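Local coordinates for uncharacterized protein (Nostoc punctiforme, PDB 2QDR) that is of unknown function but belongs to the cupin clan, adopts a double-stranded beta-helix fold and is a putative dioxygenase, at residues 232-238 with 294-300; 72-77 with 102-106; 41-45 with 53-57. All coordinates share one frame. Residues are numbered along the deposited sequence.

Interaction 1: 232-238 with 294-300; sequences YQMIQPY and TVLSYAP
Pro237 sits at the centre of an inverse gamma turn (phi/psi -73/59) just beyond the paired residues, with its CD 3.2 Å from Thr294 O, while the edge of the Tyr238 ring (chi1 p) brings CE2 3.3 Å from the same oxygen. Before the turn, 233-236 runs antiparallel to 296-298, axes 4.4 Å apart at 141°. Gln233-Tyr298 and Ile235-Leu296 are hydrogen-bonded pairs: Gln233 N to Tyr298 O 2.7 Å, Tyr298 N to Gln233 O 2.8 Å, Ile235 N to Leu296 O 2.9 Å, Leu296 N to Ile235 O 3.2 Å. Met234-Ser297 between them is non-hydrogen-bonded. Ile235 (m, t) packs CD1 on Tyr298 CB at 3.9 Å; Tyr298 OH is hydrogen-bonded to Gln128 N of a second subunit, and the Tyr298 ring lies edge-to-face with Trp127 of that subunit. Selenomethionine Met234, on the opposite face with Ser297, brings SE 4.0 Å from CG1 of Val295, which precedes the strand. Strand 296-298 thus adds a C-terminal edge to an antiparallel sheet of the cupin fold, at a subunit interface.

Interaction 2: 72-77 with 102-106; sequences MPDNIA and FEAPS
Met72, a selenomethionine with chi1 t and chi2 and chi3 both p, leaves the backbone sideways, but its end comes nearer 102-106, with SE 3.9 Å from Pro105 CD and 4.2 Å from Ala104 CB. Next to it the Pro73 ring lies against the Pro105 ring, Pro73 CD to Pro105 CG 4.1 Å. Pro73 also starts a type I beta turn that runs to Ile76, closed by Ile76 N to Pro73 O at 3.3 Å, with Asp74 and Asn75 at its centre. Coming out of the turn in extended conformation, Ile76 points at the partner with chi1 and chi2 both m. Its CD1 sits 3.5 Å from Glu103 O and 3.9 Å from Pro105 CD, and its CG2 is 4.0 Å from Phe102 CE1. Ala77 follows, its O 3.3 Å from Phe102 CE1 at the ring edge. The CA atoms of Ile76 and Ala104 are 6.4 Å apart and those of Ala77 and Phe102 5.6 Å, and the two backbones share no hydrogen bonds. Strand 103-104 pairs instead with 146-149, whose Trp146 meets Phe102 edge-to-face. This is apolar packing of a beta-turn connection, between strands 64-67 and 79-86, against the edge strand of a small antiparallel sheet in the cupin fold.

Interaction 3: 41-45 with 53-57; sequences RTAIA and YQFFD
Phe56, Gln54 and Ile44 carry most of this contact, which joins two segments mainly through side chains, with no backbone pairing between them: the nearest CA pairs, Ile44-Phe56 at 7.7 Å and Thr42-Gln54 at 7.9 Å, are too far apart for it. Segment 53-57 is extended, and Gln54 and Phe56, two residues apart, both point at 41-45 while Phe55 between them points away. Opposite, Arg41 and Thr42 are extended before the chain bends through Ala43 (-69/-29) and Ile44 (-96/-1), so that Thr42, Ile44 and Ala45 all direct CB towards the partner. Phe56, with chi1 p and chi2 near -91°, receives Ile44 CG2 in an off-centre CH-pi contact, 4.2 Å from the ring centroid and 30° off its normal; the same CG2 is 3.8 Å from Phe56 CG. Thr42 CB at 4.1 Å from Phe56 CE1 and Ala43 CB at 4.2 Å from Phe56 CE2 add to the packing round the ring. Gln54 (chi1 m, chi2 t) reaches across with its amide: Thr42, with chi1 p, donates a short 2.5 Å hydrogen bond from OG1 to Gln54 OE1. That oxygen also has Ile44 CG1 at 3.5 Å and Ala45 CB at 3.8 Å. Ile44, chi1 p and chi2 t, extends its CD1 to 4.0 Å from Phe55 O. Each backbone pairs elsewhere, Arg41 with Trp86, Gln54 with Tyr263 and Phe56 with Tyr261. The contact therefore bridges strand 41-42 and the turn after it to strand 54-57, the two strands belonging to different antiparallel sheets of a double-stranded beta-helix protein of the cupin clan.

Overall arrangement
Along the chain the contacts come in series: interaction 3 closes first, then interaction 2, then interaction 1. Interactions 1 and 2 lie on opposite sides of the chain's centre, their centres about 45 Å apart; interaction 3 lies about 20 Å from the first and about 31 Å from the second, centre to centre, and none touches another. Interaction 3 joins the sheet containing strands 41-42 and 79-86 to the one containing 54-57 and 260-264. The turn of interaction 2 leads into strand 79-86 of the former sheet. Strand 268-275, which pairs with 233-236 of interaction 1, also touches Tyr53 and Phe55. Of the three, only interaction 1 meets other subunits, so its strand pair takes part in the assembly.

Interaction 1: 232-238 with 294-300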
loop_
_atom_site.group_PDB
_atom_site.type_symbol
_atom_site.label_atom_id
_atom_site.label_comp_id
_atom_site.label_asym_id
_atom_site.label_seq_id
_atom_site.Cartn_x
_atom_site.Cartn_y
_atom_site.Cartn_z
ATOM N N TYR A 232 -26.696 -8.407 9.400
ATOM C CA TYR A 232 -27.286 -9.728 9.241
ATOM C C TYR A 232 -27.014 -10.638 10.430
ATOM O O TYR A 232 -26.320 -10.263 11.365
ATOM C CB TYR A 232 -26.680 -10.358 7.986
ATOM C CG TYR A 232 -26.380 -9.369 6.877
ATOM C CD1 TYR A 232 -27.400 -8.744 6.168
ATOM C CD2 TYR A 232 -25.060 -9.066 6.530
ATOM C CE1 TYR A 232 -27.115 -7.826 5.158
ATOM C CE2 TYR A 232 -24.768 -8.156 5.519
ATOM C CZ TYR A 232 -25.795 -7.544 4.835
ATOM O OH TYR A 232 -25.500 -6.646 3.826
ATOM N N GLN A 233 -27.582 -11.839 10.391
ATOM C CA GLN A 233 -27.345 -12.830 11.426
ATOM C C GLN A 233 -26.038 -13.504 11.036
ATOM O O GLN A 233 -25.548 -13.289 9.922
ATOM C CB GLN A 233 -28.465 -13.864 11.524
ATOM C CG GLN A 233 -29.834 -13.261 11.799
ATOM C CD GLN A 233 -30.925 -14.304 11.973
ATOM O OE1 GLN A 233 -30.740 -15.330 12.629
ATOM N NE2 GLN A 233 -32.091 -14.013 11.425
HETATM N N MSE A 234 -25.476 -14.307 11.939
HETATM C CA MSE A 234 -24.218 -15.015 11.671
HETATM C C MSE A 234 -24.203 -16.474 12.111
HETATM O O MSE A 234 -24.358 -16.782 13.289
HETATM C CB MSE A 234 -23.054 -14.331 12.368
HETATM C CG MSE A 234 -22.721 -12.950 11.860
HETATM SE SE MSE A 234 -21.280 -12.284 12.999
HETATM C CE MSE A 234 -21.234 -10.570 12.480
ATOM N N ILE A 235 -23.989 -17.359 11.148
ATOM C CA ILE A 235 -23.882 -18.777 11.415
ATOM C C ILE A 235 -22.400 -18.929 11.789
ATOM O O ILE A 235 -21.508 -18.606 10.992
ATOM C CB ILE A 235 -24.314 -19.626 10.221
ATOM C CG1 ILE A 235 -25.773 -19.307 9.862
ATOM C CG2 ILE A 235 -24.109 -21.115 10.547
ATOM C CD1 ILE A 235 -26.244 -19.873 8.556
ATOM N N GLN A 236 -22.155 -19.364 13.021
ATOM C CA GLN A 236 -20.811 -19.506 13.562
ATOM C C GLN A 236 -20.392 -20.966 13.737
ATOM O O GLN A 236 -20.627 -21.537 14.803
ATOM C CB GLN A 236 -20.732 -18.756 14.903
ATOM C CG GLN A 236 -20.907 -17.237 14.752
ATOM C CD GLN A 236 -20.703 -16.444 16.050
ATOM O OE1 GLN A 236 -20.462 -17.007 17.115
ATOM N NE2 GLN A 236 -20.806 -15.121 15.955
ATOM N N PRO A 237 -19.780 -21.596 12.705
ATOM C CA PRO A 237 -19.318 -22.998 12.815
ATOM C C PRO A 237 -18.057 -23.168 13.694
ATOM O O PRO A 237 -17.050 -23.704 13.246
ATOM C CB PRO A 237 -19.050 -23.370 11.347
ATOM C CG PRO A 237 -18.579 -22.127 10.775
ATOM C CD PRO A 237 -19.547 -21.104 11.341
ATOM N N TYR A 238 -18.146 -22.756 14.954
ATOM C CA TYR A 238 -17.034 -22.808 15.889
ATOM C C TYR A 238 -17.531 -22.438 17.276
ATOM O O TYR A 238 -18.623 -21.889 17.400
ATOM C CB TYR A 238 -15.920 -21.839 15.452
ATOM C CG TYR A 238 -16.395 -20.407 15.230
ATOM C CD1 TYR A 238 -16.402 -19.484 16.275
ATOM C CD2 TYR A 238 -16.845 -19.980 13.985
ATOM C CE1 TYR A 238 -16.837 -18.183 16.083
ATOM C CE2 TYR A 238 -17.282 -18.673 13.791
ATOM C CZ TYR A 238 -17.271 -17.779 14.840
ATOM O OH TYR A 238 -17.701 -16.487 14.650
ATOM N N THR A 294 -16.008 -19.384 7.136
ATOM C CA THR A 294 -15.902 -19.623 8.590
ATOM C C THR A 294 -16.894 -18.764 9.392
ATOM O O THR A 294 -17.202 -19.122 10.516
ATOM C CB THR A 294 -14.460 -19.414 9.143
ATOM O OG1 THR A 294 -14.015 -18.076 8.884
ATOM C CG2 THR A 294 -13.486 -20.436 8.521
ATOM N N VAL A 295 -17.325 -17.613 8.859
ATOM C CA VAL A 295 -18.320 -16.743 9.506
ATOM C C VAL A 295 -19.249 -16.448 8.352
ATOM O O VAL A 295 -18.879 -15.731 7.423
ATOM C CB VAL A 295 -17.732 -15.473 10.125
ATOM C CG1 VAL A 295 -18.816 -14.660 10.859
ATOM C CG2 VAL A 295 -16.621 -15.833 11.102
ATOM N N LEU A 296 -20.453 -17.013 8.413
ATOM C CA LEU A 296 -21.431 -16.913 7.338
ATOM C C LEU A 296 -22.564 -15.951 7.646
ATOM O O LEU A 296 -23.362 -16.215 8.546
ATOM C CB LEU A 296 -22.028 -18.311 7.102
ATOM C CG LEU A 296 -21.058 -19.498 7.065
ATOM C CD1 LEU A 296 -21.814 -20.816 6.890
ATOM C CD2 LEU A 296 -20.044 -19.304 5.978
ATOM N N SER A 297 -22.633 -14.835 6.924
ATOM C CA SER A 297 -23.726 -13.878 7.119
ATOM C C SER A 297 -25.021 -14.509 6.603
ATOM O O SER A 297 -25.040 -15.094 5.522
ATOM C CB SER A 297 -23.450 -12.539 6.451
ATOM O OG SER A 297 -22.398 -11.878 7.134
ATOM N N TYR A 298 -26.081 -14.383 7.402
ATOM C CA TYR A 298 -27.396 -14.965 7.128
ATOM C C TYR A 298 -28.518 -13.933 7.315
ATOM O O TYR A 298 -28.508 -13.186 8.291
ATOM C CB TYR A 298 -27.543 -16.186 8.051
ATOM C CG TYR A 298 -28.873 -16.895 8.052
ATOM C CD1 TYR A 298 -29.387 -17.448 6.887
ATOM C CD2 TYR A 298 -29.558 -17.138 9.255
ATOM C CE1 TYR A 298 -30.603 -18.148 6.901
ATOM C CE2 TYR A 298 -30.766 -17.848 9.277
ATOM C CZ TYR A 298 -31.280 -18.351 8.098
ATOM O OH TYR A 298 -32.482 -19.023 8.103
ATOM N N ALA A 299 -29.462 -13.884 6.370
ATOM C CA ALA A 299 -30.588 -12.930 6.427
ATOM C C ALA A 299 -31.825 -13.511 5.719
ATOM O O ALA A 299 -32.119 -13.163 4.580
ATOM C CB ALA A 299 -30.186 -11.601 5.833
ATOM N N PRO A 300 -32.556 -14.413 6.400
ATOM C CA PRO A 300 -33.739 -15.034 5.793
ATOM C C PRO A 300 -34.945 -14.096 5.612
ATOM O O PRO A 300 -35.137 -13.178 6.412
ATOM C CB PRO A 300 -34.091 -16.139 6.794
ATOM C CG PRO A 300 -33.557 -15.668 8.083
ATOM C CD PRO A 300 -32.321 -14.916 7.773
#

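Interaction 2: 72-77 with 102-106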
loop_
_atom_site.group_PDB
_atom_site.type_symbol
_atom_site.label_atom_id
_atom_site.label_comp_id
_atom_site.label_asym_id
_atom_site.label_seq_id
_atom_site.Cartn_x
_atom_site.Cartn_y
_atom_site.Cartn_z
HETATM N N MSE A 72 -4.413 -27.063 47.005
HETATM C CA MSE A 72 -3.874 -25.894 47.677
HETATM C C MSE A 72 -3.861 -26.130 49.177
HETATM O O MSE A 72 -4.741 -26.834 49.664
HETATM C CB MSE A 72 -4.792 -24.710 47.377
HETATM C CG MSE A 72 -4.323 -23.340 47.745
HETATM SE SE MSE A 72 -2.938 -22.708 46.535
HETATM C CE MSE A 72 -3.925 -22.504 44.881
ATOM N N PRO A 73 -2.855 -25.603 49.917
ATOM C CA PRO A 73 -2.899 -25.804 51.370
ATOM C C PRO A 73 -4.196 -25.207 51.936
ATOM O O PRO A 73 -4.620 -24.129 51.498
ATOM C CB PRO A 73 -1.658 -25.062 51.874
ATOM C CG PRO A 73 -0.743 -25.013 50.714
ATOM C CD PRO A 73 -1.635 -24.879 49.515
ATOM N N ASP A 74 -4.834 -25.917 52.863
ATOM C CA ASP A 74 -6.132 -25.442 53.425
ATOM C C ASP A 74 -6.048 -24.121 54.219
ATOM O O ASP A 74 -7.050 -23.404 54.272
ATOM C CB ASP A 74 -6.897 -26.555 54.202
ATOM C CG ASP A 74 -6.080 -27.218 55.268
ATOM O OD1 ASP A 74 -4.898 -26.857 55.431
ATOM O OD2 ASP A 74 -6.625 -28.128 55.927
ATOM N N ASN A 75 -4.874 -23.764 54.757
ATOM C CA ASN A 75 -4.701 -22.490 55.489
ATOM C C ASN A 75 -4.800 -21.220 54.602
ATOM O O ASN A 75 -5.041 -20.124 55.118
ATOM C CB ASN A 75 -3.384 -22.487 56.311
ATOM C CG ASN A 75 -2.105 -22.620 55.455
ATOM O OD1 ASN A 75 -2.115 -22.517 54.231
ATOM N ND2 ASN A 75 -0.992 -22.845 56.131
ATOM N N ILE A 76 -4.636 -21.382 53.284
ATOM C CA ILE A 76 -4.697 -20.278 52.320
ATOM C C ILE A 76 -6.080 -19.623 52.364
ATOM O O ILE A 76 -7.068 -20.306 52.618
ATOM C CB ILE A 76 -4.328 -20.755 50.863
ATOM C CG1 ILE A 76 -2.919 -21.405 50.811
ATOM C CG2 ILE A 76 -4.448 -19.605 49.842
ATOM C CD1 ILE A 76 -1.742 -20.538 51.274
ATOM N N ALA A 77 -6.139 -18.301 52.176
ATOM C CA ALA A 77 -7.402 -17.576 52.213
ATOM C C ALA A 77 -8.272 -18.022 51.046
ATOM O O ALA A 77 -7.751 -18.223 49.945
ATOM C CB ALA A 77 -7.164 -16.084 52.158
ATOM N N PHE A 102 -5.153 -12.083 50.133
ATOM C CA PHE A 102 -4.938 -13.379 49.479
ATOM C C PHE A 102 -3.462 -13.534 49.158
ATOM O O PHE A 102 -2.834 -12.602 48.662
ATOM C CB PHE A 102 -5.779 -13.514 48.211
ATOM C CG PHE A 102 -5.618 -14.835 47.507
ATOM C CD1 PHE A 102 -6.396 -15.929 47.869
ATOM C CD2 PHE A 102 -4.707 -14.983 46.467
ATOM C CE1 PHE A 102 -6.257 -17.150 47.224
ATOM C CE2 PHE A 102 -4.562 -16.200 45.815
ATOM C CZ PHE A 102 -5.341 -17.287 46.197
ATOM N N GLU A 103 -2.921 -14.709 49.467
ATOM C CA GLU A 103 -1.517 -15.006 49.243
ATOM C C GLU A 103 -1.392 -16.524 49.107
ATOM O O GLU A 103 -1.809 -17.257 50.004
ATOM C CB GLU A 103 -0.681 -14.430 50.381
ATOM C CG GLU A 103 0.816 -14.553 50.187
ATOM C CD GLU A 103 1.615 -13.740 51.201
ATOM O OE1 GLU A 103 1.029 -13.200 52.166
ATOM O OE2 GLU A 103 2.846 -13.635 51.022
ATOM N N ALA A 104 -0.872 -16.973 47.964
ATOM C CA ALA A 104 -0.704 -18.391 47.660
ATOM C C ALA A 104 0.765 -18.728 47.385
ATOM O O ALA A 104 1.542 -17.852 46.967
ATOM C CB ALA A 104 -1.576 -18.776 46.469
ATOM N N PRO A 105 1.147 -20.004 47.601
ATOM C CA PRO A 105 2.520 -20.416 47.384
ATOM C C PRO A 105 2.795 -20.716 45.920
ATOM O O PRO A 105 1.873 -20.770 45.100
ATOM C CB PRO A 105 2.619 -21.695 48.209
ATOM C CG PRO A 105 1.278 -22.292 48.087
ATOM C CD PRO A 105 0.315 -21.144 48.030
ATOM N N SER A 106 4.077 -20.907 45.624
ATOM C CA SER A 106 4.547 -21.229 44.297
ATOM C C SER A 106 4.226 -22.684 44.009
ATOM O O SER A 106 3.999 -23.471 44.933
ATOM C CB SER A 106 6.055 -21.010 44.213
ATOM O OG SER A 106 6.734 -21.827 45.159
#

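Interaction 3: 41-45 with 53-57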
loop_
_atom_site.group_PDB
_atom_site.type_symbol
_atom_site.label_atom_id
_atom_site.label_comp_id
_atom_site.label_asym_id
_atom_site.label_seq_id
_atom_site.Cartn_x
_atom_site.Cartn_y
_atom_site.Cartn_z
ATOM N N ARG A 41 -21.981 -26.790 29.556
ATOM C CA ARG A 41 -23.220 -26.501 30.239
ATOM C C ARG A 41 -23.084 -25.073 30.763
ATOM O O ARG A 41 -22.036 -24.751 31.308
ATOM C CB ARG A 41 -23.385 -27.468 31.402
ATOM C CG ARG A 41 -24.716 -27.451 32.154
ATOM C CD ARG A 41 -24.575 -28.376 33.371
ATOM N NE ARG A 41 -25.782 -28.626 34.181
ATOM C CZ ARG A 41 -26.345 -27.767 35.051
ATOM N NH1 ARG A 41 -25.892 -26.520 35.214
ATOM N NH2 ARG A 41 -27.422 -28.148 35.736
ATOM N N THR A 42 -24.097 -24.229 30.614
ATOM C CA THR A 42 -24.010 -22.867 31.139
ATOM C C THR A 42 -24.567 -22.823 32.564
ATOM O O THR A 42 -25.111 -23.813 33.069
ATOM C CB THR A 42 -24.783 -21.886 30.275
ATOM O OG1 THR A 42 -26.178 -22.210 30.333
ATOM C CG2 THR A 42 -24.283 -21.953 28.834
ATOM N N ALA A 43 -24.401 -21.672 33.209
ATOM C CA ALA A 43 -24.902 -21.440 34.560
ATOM C C ALA A 43 -26.422 -21.381 34.573
ATOM O O ALA A 43 -27.031 -21.716 35.569
ATOM C CB ALA A 43 -24.340 -20.149 35.129
ATOM N N ILE A 44 -27.022 -20.960 33.466
ATOM C CA ILE A 44 -28.480 -20.849 33.338
ATOM C C ILE A 44 -29.192 -22.057 32.688
ATOM O O ILE A 44 -30.415 -22.022 32.554
ATOM C CB ILE A 44 -28.866 -19.556 32.528
ATOM C CG1 ILE A 44 -28.559 -19.679 31.016
ATOM C CG2 ILE A 44 -28.181 -18.332 33.139
ATOM C CD1 ILE A 44 -28.927 -18.445 30.215
ATOM N N ALA A 45 -28.461 -23.098 32.274
ATOM C CA ALA A 45 -29.074 -24.263 31.615
ATOM C C ALA A 45 -28.718 -25.573 32.306
ATOM O O ALA A 45 -27.577 -25.764 32.714
ATOM C CB ALA A 45 -28.654 -24.313 30.170
ATOM N N TYR A 53 -27.074 -20.175 21.173
ATOM C CA TYR A 53 -26.370 -19.060 21.801
ATOM C C TYR A 53 -27.044 -18.809 23.134
ATOM O O TYR A 53 -28.264 -18.985 23.240
ATOM C CB TYR A 53 -26.402 -17.784 20.939
ATOM C CG TYR A 53 -27.792 -17.248 20.596
ATOM C CD1 TYR A 53 -28.490 -16.423 21.472
ATOM C CD2 TYR A 53 -28.398 -17.559 19.379
ATOM C CE1 TYR A 53 -29.758 -15.951 21.161
ATOM C CE2 TYR A 53 -29.664 -17.086 19.060
ATOM C CZ TYR A 53 -30.336 -16.280 19.953
ATOM O OH TYR A 53 -31.587 -15.799 19.646
ATOM N N GLN A 54 -26.267 -18.460 24.158
ATOM C CA GLN A 54 -26.820 -18.162 25.486
ATOM C C GLN A 54 -26.132 -16.937 26.068
ATOM O O GLN A 54 -24.905 -16.881 26.084
ATOM C CB GLN A 54 -26.657 -19.322 26.451
ATOM C CG GLN A 54 -27.266 -20.630 25.987
ATOM C CD GLN A 54 -27.207 -21.694 27.057
ATOM O OE1 GLN A 54 -27.299 -21.395 28.243
ATOM N NE2 GLN A 54 -27.103 -22.947 26.646
ATOM N N PHE A 55 -26.930 -15.975 26.541
ATOM C CA PHE A 55 -26.433 -14.744 27.125
ATOM C C PHE A 55 -26.979 -14.573 28.532
ATOM O O PHE A 55 -28.155 -14.849 28.769
ATOM C CB PHE A 55 -26.901 -13.526 26.329
ATOM C CG PHE A 55 -26.767 -13.657 24.836
ATOM C CD1 PHE A 55 -25.568 -14.034 24.264
ATOM C CD2 PHE A 55 -27.811 -13.259 23.991
ATOM C CE1 PHE A 55 -25.421 -14.123 22.874
ATOM C CE2 PHE A 55 -27.676 -13.322 22.591
ATOM C CZ PHE A 55 -26.475 -13.762 22.036
ATOM N N PHE A 56 -26.148 -14.098 29.459
ATOM C CA PHE A 56 -26.599 -13.861 30.838
ATOM C C PHE A 56 -25.685 -12.922 31.637
ATOM O O PHE A 56 -24.498 -12.767 31.339
ATOM C CB PHE A 56 -26.797 -15.179 31.606
ATOM C CG PHE A 56 -25.592 -16.061 31.645
ATOM C CD1 PHE A 56 -25.389 -17.021 30.661
ATOM C CD2 PHE A 56 -24.677 -15.966 32.688
ATOM C CE1 PHE A 56 -24.290 -17.858 30.702
ATOM C CE2 PHE A 56 -23.568 -16.800 32.734
ATOM C CZ PHE A 56 -23.378 -17.753 31.745
ATOM N N ASP A 57 -26.284 -12.302 32.651
ATOM C CA ASP A 57 -25.619 -11.378 33.536
ATOM C C ASP A 57 -24.887 -12.212 34.571
ATOM O O ASP A 57 -25.518 -12.986 35.283
ATOM C CB ASP A 57 -26.660 -10.461 34.201
ATOM C CG ASP A 57 -26.050 -9.345 35.056
ATOM O OD1 ASP A 57 -24.810 -9.185 35.115
ATOM O OD2 ASP A 57 -26.847 -8.606 35.678
#